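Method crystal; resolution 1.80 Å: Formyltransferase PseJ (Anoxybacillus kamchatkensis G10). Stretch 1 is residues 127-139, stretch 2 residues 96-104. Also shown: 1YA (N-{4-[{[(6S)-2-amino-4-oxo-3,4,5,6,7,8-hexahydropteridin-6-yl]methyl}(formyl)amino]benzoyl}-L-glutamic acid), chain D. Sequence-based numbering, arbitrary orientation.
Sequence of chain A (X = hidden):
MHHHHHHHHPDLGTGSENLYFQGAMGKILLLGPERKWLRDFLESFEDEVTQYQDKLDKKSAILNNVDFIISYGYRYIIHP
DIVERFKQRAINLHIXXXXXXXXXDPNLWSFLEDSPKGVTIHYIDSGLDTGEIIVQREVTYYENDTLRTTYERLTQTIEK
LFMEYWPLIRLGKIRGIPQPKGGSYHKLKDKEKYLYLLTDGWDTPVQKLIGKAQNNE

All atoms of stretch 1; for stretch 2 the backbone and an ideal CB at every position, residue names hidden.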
# COMPACT_ATOMS: atom_id res chain seq x y z
N GLY A 127 8.98 10.70 -0.70
CA GLY A 127 7.99 10.94 0.33
C GLY A 127 7.13 9.73 0.64
O GLY A 127 7.18 8.72 -0.07
N LEU A 128 6.33 9.84 1.71
CA LEU A 128 5.47 8.74 2.15
C LEU A 128 4.16 8.74 1.36
O LEU A 128 3.31 9.62 1.54
CB LEU A 128 5.15 8.86 3.63
CG LEU A 128 6.35 8.99 4.57
CD1 LEU A 128 5.88 8.91 6.03
CD2 LEU A 128 7.37 7.89 4.25
N ASP A 129 3.97 7.70 0.53
CA ASP A 129 2.73 7.45 -0.22
C ASP A 129 2.42 8.56 -1.19
O ASP A 129 1.30 8.73 -1.58
CB ASP A 129 1.54 7.23 0.74
CG ASP A 129 1.77 6.05 1.68
OD1 ASP A 129 2.39 5.05 1.24
OD2 ASP A 129 1.35 6.12 2.87
N THR A 130 3.46 9.31 -1.64
CA THR A 130 3.32 10.42 -2.56
C THR A 130 3.67 10.10 -4.01
O THR A 130 3.40 10.94 -4.89
CB THR A 130 4.20 11.60 -2.08
OG1 THR A 130 5.47 11.08 -1.65
CG2 THR A 130 3.58 12.27 -0.90
N GLY A 131 4.21 8.92 -4.31
CA GLY A 131 4.64 8.60 -5.67
C GLY A 131 3.53 8.49 -6.72
O GLY A 131 2.32 8.58 -6.44
N GLU A 132 3.95 8.25 -7.96
CA GLU A 132 3.02 8.25 -9.09
C GLU A 132 2.04 7.08 -9.04
O GLU A 132 2.38 5.98 -8.63
CB GLU A 132 3.77 8.17 -10.42
CG GLU A 132 4.51 9.46 -10.77
CD GLU A 132 5.18 9.36 -12.13
OE1 GLU A 132 6.01 8.42 -12.31
OE2 GLU A 132 4.86 10.20 -13.01
N ILE A 133 0.80 7.34 -9.40
CA ILE A 133 -0.27 6.34 -9.31
C ILE A 133 -0.25 5.44 -10.53
O ILE A 133 -0.19 5.93 -11.68
CB ILE A 133 -1.64 7.02 -9.16
CG1 ILE A 133 -1.71 7.74 -7.82
CG2 ILE A 133 -2.71 5.90 -9.27
CD1 ILE A 133 -3.06 8.56 -7.63
N ILE A 134 -0.31 4.12 -10.29
CA ILE A 134 -0.36 3.13 -11.35
C ILE A 134 -1.79 2.68 -11.62
O ILE A 134 -2.26 2.77 -12.77
CB ILE A 134 0.55 1.92 -11.01
CG1 ILE A 134 2.02 2.36 -11.03
CG2 ILE A 134 0.35 0.81 -11.96
CD1 ILE A 134 2.95 1.45 -10.17
N VAL A 135 -2.48 2.22 -10.58
CA VAL A 135 -3.90 1.90 -10.67
C VAL A 135 -4.52 2.06 -9.29
O VAL A 135 -3.86 1.88 -8.28
CB VAL A 135 -4.19 0.46 -11.12
CG1 VAL A 135 -3.81 0.32 -12.57
CG2 VAL A 135 -3.41 -0.56 -10.28
N GLN A 136 -5.82 2.38 -9.27
CA GLN A 136 -6.52 2.47 -8.01
C GLN A 136 -7.90 1.88 -8.19
O GLN A 136 -8.35 1.65 -9.33
CB GLN A 136 -6.73 3.94 -7.53
CG GLN A 136 -5.80 4.94 -7.96
CD GLN A 136 -6.17 6.32 -7.43
OE1 GLN A 136 -6.70 7.19 -8.15
NE2 GLN A 136 -5.93 6.48 -6.17
N ARG A 137 -8.59 1.66 -7.05
CA ARG A 137 -9.98 1.20 -7.10
C ARG A 137 -10.76 1.72 -5.94
O ARG A 137 -10.31 1.66 -4.81
CB ARG A 137 -10.04 -0.34 -7.14
CG ARG A 137 -11.44 -0.86 -7.23
CD ARG A 137 -11.41 -2.30 -7.65
NE ARG A 137 -10.81 -2.34 -9.00
CZ ARG A 137 -10.47 -3.46 -9.64
NH1 ARG A 137 -10.70 -4.67 -9.09
NH2 ARG A 137 -9.97 -3.40 -10.83
N GLU A 138 -11.99 2.17 -6.20
CA GLU A 138 -12.80 2.58 -5.06
C GLU A 138 -13.42 1.35 -4.40
O GLU A 138 -13.66 0.33 -5.05
CB GLU A 138 -13.94 3.55 -5.52
CG GLU A 138 -14.77 4.06 -4.37
CD GLU A 138 -15.98 4.91 -4.80
OE1 GLU A 138 -16.46 4.72 -5.91
OE2 GLU A 138 -16.44 5.72 -3.96
N VAL A 139 -13.62 1.41 -3.10
CA VAL A 139 -14.22 0.33 -2.33
C VAL A 139 -15.29 0.97 -1.46
O VAL A 139 -14.97 1.74 -0.56
CB VAL A 139 -13.18 -0.40 -1.44
CG1 VAL A 139 -13.83 -1.41 -0.56
CG2 VAL A 139 -12.09 -1.06 -2.31
N UNK A 96 -5.47 2.98 0.73
CA UNK A 96 -6.32 4.15 0.63
C UNK A 96 -6.48 4.52 -0.84
O UNK A 96 -5.79 4.05 -1.74
CB UNK A 96 -5.74 5.32 1.43
N UNK A 97 -7.46 5.37 -1.10
CA UNK A 97 -7.69 5.98 -2.39
C UNK A 97 -6.83 7.24 -2.43
O UNK A 97 -7.26 8.32 -2.06
CB UNK A 97 -9.17 6.29 -2.62
N UNK A 98 -5.57 7.11 -2.83
CA UNK A 98 -4.71 8.30 -2.81
C UNK A 98 -5.26 9.32 -3.82
O UNK A 98 -5.75 8.96 -4.91
CB UNK A 98 -3.26 7.94 -3.13
N UNK A 99 -5.06 10.64 -3.56
CA UNK A 99 -4.23 11.21 -2.50
C UNK A 99 -4.78 11.27 -1.09
O UNK A 99 -4.09 11.79 -0.21
CB UNK A 99 -3.86 12.64 -2.90
N UNK A 100 -5.99 10.76 -0.85
CA UNK A 100 -6.54 10.78 0.51
C UNK A 100 -5.88 9.71 1.35
O UNK A 100 -5.53 8.63 0.87
CB UNK A 100 -8.06 10.58 0.49
N UNK A 101 -5.67 10.02 2.62
CA UNK A 101 -5.20 9.05 3.61
C UNK A 101 -3.86 8.44 3.26
O UNK A 101 -3.64 7.25 3.43
CB UNK A 101 -6.23 7.93 3.78
N UNK A 102 -2.92 9.30 2.83
CA UNK A 102 -1.52 8.96 2.95
C UNK A 102 -1.16 8.67 4.40
O UNK A 102 -1.79 9.16 5.33
CB UNK A 102 -0.65 10.09 2.40
N UNK A 103 -0.17 7.81 4.59
CA UNK A 103 0.28 7.49 5.93
C UNK A 103 -0.46 6.40 6.66
O UNK A 103 -0.87 5.40 6.08
CB UNK A 103 0.22 8.76 6.78
N UNK A 104 -0.69 6.62 7.94
CA UNK A 104 -1.13 5.60 8.86
C UNK A 104 -2.65 5.49 8.98
O UNK A 104 -3.39 6.45 8.74
CB UNK A 104 -0.53 5.87 10.24
N1 1YA D . 9.13 4.57 1.79
C2 1YA D . 9.13 5.70 0.84
NA2 1YA D . 10.32 6.50 0.64
N3 1YA D . 7.92 6.06 0.00
C4 1YA D . 6.66 5.33 0.15
O4 1YA D . 5.72 5.68 -0.53
C4A 1YA D . 6.67 4.20 1.13
N5 1YA D . 5.53 3.44 1.25
C6 1YA D . 5.46 2.63 2.57
C7 1YA D . 6.60 1.98 2.92
N8 1YA D . 7.94 2.78 2.80
C8A 1YA D . 7.93 3.79 1.93
C9 1YA D . 5.05 3.68 3.64
N10 1YA D . 4.80 3.08 4.96
C11 1YA D . 6.20 5.14 8.39
C12 1YA D . 6.66 3.86 8.15
C13 1YA D . 6.22 3.18 7.02
C14 1YA D . 5.32 3.79 6.17
C15 1YA D . 4.86 5.07 6.42
C16 1YA D . 5.30 5.75 7.54
C17 1YA D . 6.65 5.93 9.64
N 1YA D . 5.54 6.59 10.37
CA 1YA D . 5.71 7.39 11.61
CB 1YA D . 6.47 8.71 11.28
CG 1YA D . 6.40 9.08 9.79
CD 1YA D . 6.80 10.55 9.54
OE1 1YA D . 6.60 11.08 8.41
OE2 1YA D . 7.34 11.22 10.46
CT 1YA D . 4.32 7.67 12.22
O2 1YA D . 3.25 7.29 11.65
O1 1YA D . 4.22 8.29 13.31
C18 1YA D . 4.01 1.87 5.16
O5 1YA D . 3.57 1.29 4.23
O 1YA D . 7.78 5.97 9.98

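Position 96 points its CB away from stretch 1, and nothing there lies within 5.5 Å of the ideal CB. Stretch 1 sets no demand, so many side chains would suit. The deposited residue is Ser96. Its OG donates to the backbone O of residue 100, at 2.7 Å, and so ties the turn together.

Position 97 points sideways. Its ideal CB is 4.8 Å from Gln136 NE2 and 5.2 Å from Arg137 O. A long or flat side chain could lie along the strand here; a short one would reach little. The residue is Tyr97, with chi1 t, and its ring comes nearer to stretch 1 than its CB bond suggests. Gln136 NE2 sits over one face. Arg137 O, 3.7 Å from Tyr97 CD2, and Glu138 N, 3.8 Å from Tyr97 CE2, lie at the edge.

Position 98 points toward stretch 1. Its ideal CB is 4.3 Å from Gln136 NE2, 4.5 Å from Ile133 CD1 and 4.9 Å from Asp129 O. A medium apolar side chain suits the space: Leu, Ile, Val or Met. The residue is Leu98. Its CD1 packs 3.6 Å from Asp129 O, and its CB is 4.5 Å from Ile133 CD1. Any residue could offer the backbone O, which accepts from Gln136 NE2 at 2.8 Å. A water also bridges Leu98 O and Gln136 OE1, at 2.7 and 2.8 Å.

Position 99 points sideways into space free of stretch 1. The peptide bond before it is cis, which favours proline, and phi of -80° allows it. The residue is Pro99.

Position 100 points away, and stretch 1 does not limit its size. It is Trp100, whose N makes a weak bond to Tyr97 O at 3.0 Å.

Position 101 also points away. Phi/psi of 60/44 is left-handed, which suits Gly, Asn or Asp. It is Asn101.

Position 102 points toward stretch 1, its ideal CB 4.0 Å from Asp129 CB and 4.1 Å from Leu128 O. A flexible chain with an aliphatic stem would fit; Arg, Lys, Met or Gln are plausible. The residue is Lys102. Its CG lies 3.7 Å from Asp129 O and its CD 4.0 Å from Thr130 CG2. NZ turns back to Pro99 O, at 3.2 Å.

Position 103 has phi/psi of 86/-139. A CB would be jammed against the preceding carbonyl O, so glycine is called for. Gly103 N donates to Asp129 OD2 at 2.9 Å, anchoring the carboxylate.

Position 104 points sideways with nothing of stretch 1 nearby. Many residues would do; it is Ala104.

Stretch 2 96-104: SYLPWNKGA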
# COMPACT_ATOMS: atom_id res chain seq x y z
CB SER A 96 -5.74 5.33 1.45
OG SER A 96 -4.82 5.99 0.58
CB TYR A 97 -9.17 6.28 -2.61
CG TYR A 97 -9.49 6.46 -4.09
CD1 TYR A 97 -9.19 7.59 -4.73
CD2 TYR A 97 -10.04 5.39 -4.84
CE1 TYR A 97 -9.44 7.75 -6.09
CE2 TYR A 97 -10.28 5.52 -6.21
CZ TYR A 97 -9.97 6.73 -6.81
OH TYR A 97 -10.17 6.90 -8.17
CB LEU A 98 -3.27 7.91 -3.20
CG LEU A 98 -2.56 7.09 -2.10
CD1 LEU A 98 -1.28 6.45 -2.63
CD2 LEU A 98 -2.27 7.83 -0.83
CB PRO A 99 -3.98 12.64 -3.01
CG PRO A 99 -5.31 12.98 -3.69
CD PRO A 99 -5.68 11.69 -4.40
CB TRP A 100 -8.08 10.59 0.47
CG TRP A 100 -8.75 11.75 -0.15
CD1 TRP A 100 -9.13 12.91 0.49
CD2 TRP A 100 -9.08 11.93 -1.53
NE1 TRP A 100 -9.67 13.77 -0.42
CE2 TRP A 100 -9.65 13.20 -1.67
CE3 TRP A 100 -8.94 11.11 -2.67
CZ2 TRP A 100 -10.08 13.71 -2.90
CZ3 TRP A 100 -9.37 11.59 -3.89
CH2 TRP A 100 -9.93 12.88 -4.01
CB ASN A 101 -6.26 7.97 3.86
CG ASN A 101 -7.62 8.59 4.12
OD1 ASN A 101 -8.64 8.33 3.42
ND2 ASN A 101 -7.65 9.46 5.10
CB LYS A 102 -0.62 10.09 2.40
CG LYS A 102 -0.76 10.46 0.98
CD LYS A 102 -0.01 11.80 0.70
CE LYS A 102 -0.98 12.96 0.55
NZ LYS A 102 -1.33 13.13 -0.94
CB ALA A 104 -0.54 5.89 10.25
O HOH W 1 -6.75 9.85 -7.27
O HOH W 2 1.96 4.47 4.91
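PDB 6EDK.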